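Local coordinates for protein alkylhalidase CmlS (Streptomyces venezuelae, PDB 3I3L) that binds FAD, here joined covalently to an aspartate, and probably acts as a flavin-dependent halogenase in chloramphenicol biosynthesis, at residues D343-H348 with A354-Y359; Y489-E492 with R497-Q500. All blocks are in the same frame, centred on the assembly; numbering follows the deposited sequence.

Contact 1 of 2, residues D343-H348 with A354-Y359; sequences DRITRH and AVHAWY
Ile-345 and Val-355 bring their CA atoms within 7.0 Å of each other across two helical segments that run almost exactly antiparallel, at 172°, with axes 10.4 Å apart. Val-355 meets two neighbours of the first helix at once, one with each methyl. CG1 of Val-355, anti to the backbone N, lies 3.6 Å from CD1 of Ile-345, and the two side chains cross obliquely. The other methyl, CG2 of Val-355, rests 3.7 Å from CG of Arg-344, at the start of a chain that bends just beyond and crosses the valine at about a right angle. These are the facing sides of a helical hairpin: helix 327-347 ends here, a short loop turns the chain, and helix 352-382 returns alongside; the two touching segments belong to the FAD-binding domain. CD1 of Ile-345 also lies above one side of the His-356 imidazole, near its edge atoms and 4.1 Å from NE2 of that ring. Both nitrogens of this buried imidazole are bonded, ND1 to Ser-306 OG and NE2 to Asp-308 O, which fixes the rotation of the ring under the isoleucine methyl. Beyond its aliphatic part, Arg-344 forms a salt bridge with Glu-351 of the connecting turn, while CD2 of His-348 sits 3.6 Å above the centre of its guanidinium. One helical turn after Asp-343, NE and NH2 of Arg-347 both close on OD2 of Asp-343, at 3.0 and 2.9 Å, arriving from the same face of the carboxylate, while OD1 of Asp-343 is held by His-47 NE2.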
loop_
_atom_site.group_PDB
_atom_site.type_symbol
_atom_site.label_atom_id
_atom_site.label_comp_id
_atom_site.label_asym_id
_atom_site.label_seq_id
_atom_site.Cartn_x
_atom_site.Cartn_y
_atom_site.Cartn_z
ATOM N N ASP A 343 0.342 20.371 9.654
ATOM C CA ASP A 343 -0.689 21.394 9.831
ATOM C C ASP A 343 -1.327 21.374 11.209
ATOM O O ASP A 343 -1.490 22.410 11.863
ATOM C CB ASP A 343 -1.780 21.252 8.744
ATOM C CG ASP A 343 -2.845 22.336 8.854
ATOM O OD1 ASP A 343 -2.494 23.540 8.836
ATOM O OD2 ASP A 343 -4.019 21.988 8.993
ATOM N N ARG A 344 -1.688 20.186 11.678
ATOM C CA ARG A 344 -2.303 20.071 12.988
ATOM C C ARG A 344 -1.390 20.497 14.099
ATOM O O ARG A 344 -1.823 21.121 15.062
ATOM C CB ARG A 344 -2.772 18.625 13.214
ATOM C CG ARG A 344 -3.558 18.403 14.447
ATOM C CD ARG A 344 -4.998 18.802 14.298
ATOM N NE ARG A 344 -5.688 18.796 15.591
ATOM C CZ ARG A 344 -6.954 19.183 15.792
ATOM N NH1 ARG A 344 -7.725 19.548 14.787
ATOM N NH2 ARG A 344 -7.447 19.178 17.027
ATOM N N ILE A 345 -0.119 20.125 14.028
ATOM C CA ILE A 345 0.795 20.472 15.105
ATOM C C ILE A 345 1.043 21.986 15.100
ATOM O O ILE A 345 1.243 22.582 16.124
ATOM C CB ILE A 345 2.156 19.724 14.974
ATOM C CG1 ILE A 345 1.970 18.207 15.180
ATOM C CG2 ILE A 345 3.206 20.318 15.976
ATOM C CD1 ILE A 345 3.172 17.367 14.655
ATOM N N THR A 346 1.083 22.572 13.915
ATOM C CA THR A 346 1.348 23.984 13.753
ATOM C C THR A 346 0.240 24.831 14.448
ATOM O O THR A 346 0.564 25.839 15.065
ATOM C CB THR A 346 1.435 24.365 12.264
ATOM O OG1 THR A 346 2.552 23.673 11.668
ATOM C CG2 THR A 346 1.628 25.911 12.124
ATOM N N ARG A 347 -1.018 24.400 14.328
ATOM C CA ARG A 347 -2.180 25.113 14.839
ATOM C C ARG A 347 -2.515 24.687 16.265
ATOM O O ARG A 347 -3.200 25.434 16.980
ATOM C CB ARG A 347 -3.401 24.919 13.913
ATOM C CG ARG A 347 -3.183 25.454 12.457
ATOM C CD ARG A 347 -4.461 25.337 11.563
ATOM N NE ARG A 347 -4.750 23.956 11.171
ATOM C CZ ARG A 347 -5.696 23.188 11.699
ATOM N NH1 ARG A 347 -6.513 23.671 12.610
ATOM N NH2 ARG A 347 -5.829 21.906 11.295
ATOM N N HIS A 348 -2.027 23.501 16.697
ATOM C CA HIS A 348 -2.299 23.008 18.052
ATOM C C HIS A 348 -1.058 22.308 18.607
ATOM O O HIS A 348 -0.928 21.052 18.532
ATOM C CB HIS A 348 -3.430 21.973 18.052
ATOM C CG HIS A 348 -4.680 22.428 17.373
ATOM N ND1 HIS A 348 -5.695 23.082 18.039
ATOM C CD2 HIS A 348 -5.085 22.306 16.088
ATOM C CE1 HIS A 348 -6.669 23.353 17.189
ATOM N NE2 HIS A 348 -6.321 22.905 15.993
ATOM N N ALA A 354 0.717 13.366 20.458
ATOM C CA ALA A 354 -0.395 12.579 19.997
ATOM C C ALA A 354 -0.371 12.490 18.457
ATOM O O ALA A 354 -0.677 11.457 17.888
ATOM C CB ALA A 354 -1.701 13.201 20.494
ATOM N N VAL A 355 -0.000 13.579 17.795
ATOM C CA VAL A 355 -0.039 13.582 16.322
ATOM C C VAL A 355 1.088 12.693 15.778
ATOM O O VAL A 355 0.897 11.999 14.803
ATOM C CB VAL A 355 0.071 15.036 15.727
ATOM C CG1 VAL A 355 0.461 15.016 14.270
ATOM C CG2 VAL A 355 -1.289 15.824 15.874
ATOM N N HIS A 356 2.272 12.769 16.382
ATOM C CA HIS A 356 3.350 11.930 15.933
ATOM C C HIS A 356 3.010 10.443 16.225
ATOM O O HIS A 356 3.309 9.592 15.414
ATOM C CB HIS A 356 4.632 12.306 16.663
ATOM C CG HIS A 356 5.405 13.381 15.988
ATOM N ND1 HIS A 356 5.832 13.276 14.684
ATOM C CD2 HIS A 356 5.909 14.550 16.453
ATOM C CE1 HIS A 356 6.540 14.343 14.358
ATOM N NE2 HIS A 356 6.565 15.156 15.391
ATOM N N ALA A 357 2.430 10.166 17.387
ATOM C CA ALA A 357 2.048 8.817 17.723
ATOM C C ALA A 357 1.024 8.305 16.721
ATOM O O ALA A 357 1.073 7.159 16.360
ATOM C CB ALA A 357 1.530 8.711 19.202
ATOM N N TRP A 358 0.118 9.164 16.255
ATOM C CA TRP A 358 -0.804 8.761 15.232
ATOM C C TRP A 358 -0.078 8.481 13.874
ATOM O O TRP A 358 -0.379 7.504 13.189
ATOM C CB TRP A 358 -1.968 9.760 15.079
ATOM C CG TRP A 358 -2.753 9.519 13.810
ATOM C CD1 TRP A 358 -3.810 8.666 13.649
ATOM C CD2 TRP A 358 -2.539 10.135 12.517
ATOM N NE1 TRP A 358 -4.279 8.729 12.370
ATOM C CE2 TRP A 358 -3.493 9.583 11.635
ATOM C CE3 TRP A 358 -1.646 11.087 12.032
ATOM C CZ2 TRP A 358 -3.571 9.950 10.292
ATOM C CZ3 TRP A 358 -1.713 11.440 10.697
ATOM C CH2 TRP A 358 -2.675 10.900 9.853
ATOM N N TYR A 359 0.836 9.353 13.470
ATOM C CA TYR A 359 1.543 9.132 12.198
ATOM C C TYR A 359 2.353 7.800 12.261
ATOM O O TYR A 359 2.337 7.045 11.320
ATOM C CB TYR A 359 2.469 10.328 11.879
ATOM C CG TYR A 359 3.128 10.238 10.502
ATOM C CD1 TYR A 359 2.433 10.602 9.334
ATOM C CD2 TYR A 359 4.407 9.720 10.373
ATOM C CE1 TYR A 359 3.041 10.459 8.054
ATOM C CE2 TYR A 359 5.031 9.608 9.149
ATOM C CZ TYR A 359 4.349 9.984 7.990
ATOM O OH TYR A 359 4.986 9.840 6.762
#

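Contact 2 of 2, residues Y489-E492 with R497-Q500; sequences YRVE and RLEQ
Tyr-489 and Leu-498 pack together on one face of a β-hairpin, formed by strands 483-491 and 498-506 of the C-terminal domain. The strands are antiparallel with a marked twist, the short segments lying at 144°. Arg-490 and Glu-499 form the hydrogen-bonded pair, exchanging two backbone bonds, with Tyr-489/Gln-500 and Val-491/Leu-498 as non-hydrogen-bonded pairs on either side. Toward the turn, Glu-492 N gives a further bond to Arg-497 O.

Followed outward, the tyrosine begins with CB of Tyr-489, 3.8 Å from CG of Leu-498. The torsion about CA-CB (chi1 -66°) sets CG anti to the carbonyl carbon and swings the ring across the neighbouring strand, where CD2 of Leu-498 lies over the face of the Tyr-489 ring in a CH-pi contact, 4.0 Å from the centroid. CG and CD1 of Tyr-489 both lie 3.6 Å from CD2 of Leu-498, and the ring edge faces Glu-499 O. CE1 of Tyr-489 then approaches CG of Gln-500 at 4.0 Å; this glutamine runs beside the tyrosine in the same direction, its amide plane only 3° from the ring plane. At the tip, OH is hydrogen-bonded to Glu-351 OE1. The leucine's other methyl, CD1, meets Val-491 CG2, and the apolar face thus formed lies against helices 327-347 and 352-382.

On the opposite face Arg-490 and Glu-499 run side by side, but NE and OE1 stay too far apart for a salt bridge. OE2 of Glu-499 instead rests 3.3 Å from CG of Glu-492. The Glu-492 carboxylate turns back to the hairpin loop, with OE2 on Ile-494 N and OE1 on Gly-495 N; OE1 also accepts a hydrogen bond from a water at 2.7 Å, which in turn accepts one from Arg-497 N.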
loop_
_atom_site.group_PDB
_atom_site.type_symbol
_atom_site.label_atom_id
_atom_site.label_comp_id
_atom_site.label_asym_id
_atom_site.label_seq_id
_atom_site.Cartn_x
_atom_site.Cartn_y
_atom_site.Cartn_z
ATOM N N TYR A 489 -7.219 10.414 15.212
ATOM C CA TYR A 489 -7.180 11.342 14.107
ATOM C C TYR A 489 -7.632 10.724 12.824
ATOM O O TYR A 489 -7.531 9.486 12.622
ATOM C CB TYR A 489 -5.779 11.921 13.952
ATOM C CG TYR A 489 -5.334 12.795 15.125
ATOM C CD1 TYR A 489 -5.876 14.076 15.311
ATOM C CD2 TYR A 489 -4.395 12.366 16.018
ATOM C CE1 TYR A 489 -5.478 14.882 16.362
ATOM C CE2 TYR A 489 -3.977 13.184 17.098
ATOM C CZ TYR A 489 -4.521 14.445 17.215
ATOM O OH TYR A 489 -4.129 15.247 18.240
ATOM N N ARG A 490 -8.131 11.574 11.943
ATOM C CA ARG A 490 -8.492 11.122 10.610
ATOM C C ARG A 490 -8.267 12.262 9.643
ATOM O O ARG A 490 -8.614 13.383 9.946
ATOM C CB ARG A 490 -9.953 10.594 10.622
ATOM C CG ARG A 490 -10.757 10.682 9.343
ATOM C CD ARG A 490 -11.861 11.806 9.434
ATOM N NE ARG A 490 -12.804 11.890 8.276
ATOM C CZ ARG A 490 -13.013 10.927 7.355
ATOM N NH1 ARG A 490 -12.350 9.771 7.386
ATOM N NH2 ARG A 490 -13.885 11.119 6.373
ATOM N N VAL A 491 -7.670 11.993 8.482
ATOM C CA VAL A 491 -7.554 13.019 7.462
ATOM C C VAL A 491 -8.879 13.197 6.745
ATOM O O VAL A 491 -9.352 12.273 6.132
ATOM C CB VAL A 491 -6.509 12.621 6.431
ATOM C CG1 VAL A 491 -6.472 13.623 5.317
ATOM C CG2 VAL A 491 -5.086 12.489 7.138
ATOM N N GLU A 492 -9.464 14.395 6.793
ATOM C CA GLU A 492 -10.684 14.694 6.024
ATOM C C GLU A 492 -10.397 14.675 4.533
ATOM O O GLU A 492 -9.509 15.374 4.073
ATOM C CB GLU A 492 -11.225 16.090 6.448
ATOM C CG GLU A 492 -12.660 16.360 6.021
ATOM C CD GLU A 492 -12.742 16.740 4.586
ATOM O OE1 GLU A 492 -11.963 17.610 4.132
ATOM O OE2 GLU A 492 -13.578 16.162 3.859
ATOM N N ARG A 497 -7.581 18.297 6.108
ATOM C CA ARG A 497 -7.194 18.679 7.474
ATOM C C ARG A 497 -7.173 17.410 8.305
ATOM O O ARG A 497 -7.972 16.504 8.071
ATOM C CB ARG A 497 -8.186 19.699 8.126
ATOM C CG ARG A 497 -8.414 21.044 7.307
ATOM C CD ARG A 497 -7.250 22.067 7.546
ATOM N NE ARG A 497 -7.285 23.155 6.569
ATOM C CZ ARG A 497 -6.317 24.032 6.353
ATOM N NH1 ARG A 497 -5.191 24.033 7.099
ATOM N NH2 ARG A 497 -6.467 24.923 5.366
ATOM N N LEU A 498 -6.343 17.400 9.342
ATOM C CA LEU A 498 -6.386 16.347 10.298
ATOM C C LEU A 498 -7.437 16.671 11.345
ATOM O O LEU A 498 -7.290 17.618 12.113
ATOM C CB LEU A 498 -4.997 16.141 10.958
ATOM C CG LEU A 498 -4.857 14.806 11.696
ATOM C CD1 LEU A 498 -4.849 13.664 10.713
ATOM C CD2 LEU A 498 -3.577 14.774 12.640
ATOM N N GLU A 499 -8.471 15.840 11.444
ATOM C CA GLU A 499 -9.540 16.114 12.365
ATOM C C GLU A 499 -9.460 15.115 13.513
ATOM O O GLU A 499 -9.020 13.963 13.355
ATOM C CB GLU A 499 -10.917 15.962 11.685
ATOM C CG GLU A 499 -11.206 16.888 10.525
ATOM C CD GLU A 499 -12.616 16.637 9.880
ATOM O OE1 GLU A 499 -13.239 15.584 10.122
ATOM O OE2 GLU A 499 -13.069 17.482 9.077
ATOM N N GLN A 500 -9.916 15.553 14.656
ATOM C CA GLN A 500 -10.148 14.654 15.803
ATOM C C GLN A 500 -11.455 13.877 15.687
ATOM O O GLN A 500 -12.438 14.396 15.178
ATOM C CB GLN A 500 -10.193 15.454 17.062
ATOM C CG GLN A 500 -9.078 15.151 17.998
ATOM C CD GLN A 500 -8.832 16.301 18.941
ATOM O OE1 GLN A 500 -9.463 17.336 18.806
ATOM N NE2 GLN A 500 -7.905 16.141 19.886
HETATM O O HOH W 1 -10.651 19.205 5.857
#

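The centres of the two contacts lie about 10 Å apart, and the hairpin of contact 2 packs on the helix pair of contact 1, so the C-terminal domain meets the FAD-binding domain here. NH1 of Arg-497 forms a salt bridge with OD2 of Asp-343 at 3.0 Å, giving that oxygen a partner from each contact. Arg-344 NH1 packs 3.3 Å from Leu-498 O, while Trp-358 touches both Val-491 and Leu-498. Neither contact lies at the annotated flavin site. Helix 327-347 nevertheless spans the distance: the FAD-binding Val-328 lies near its start, and contact 1 is at its far end.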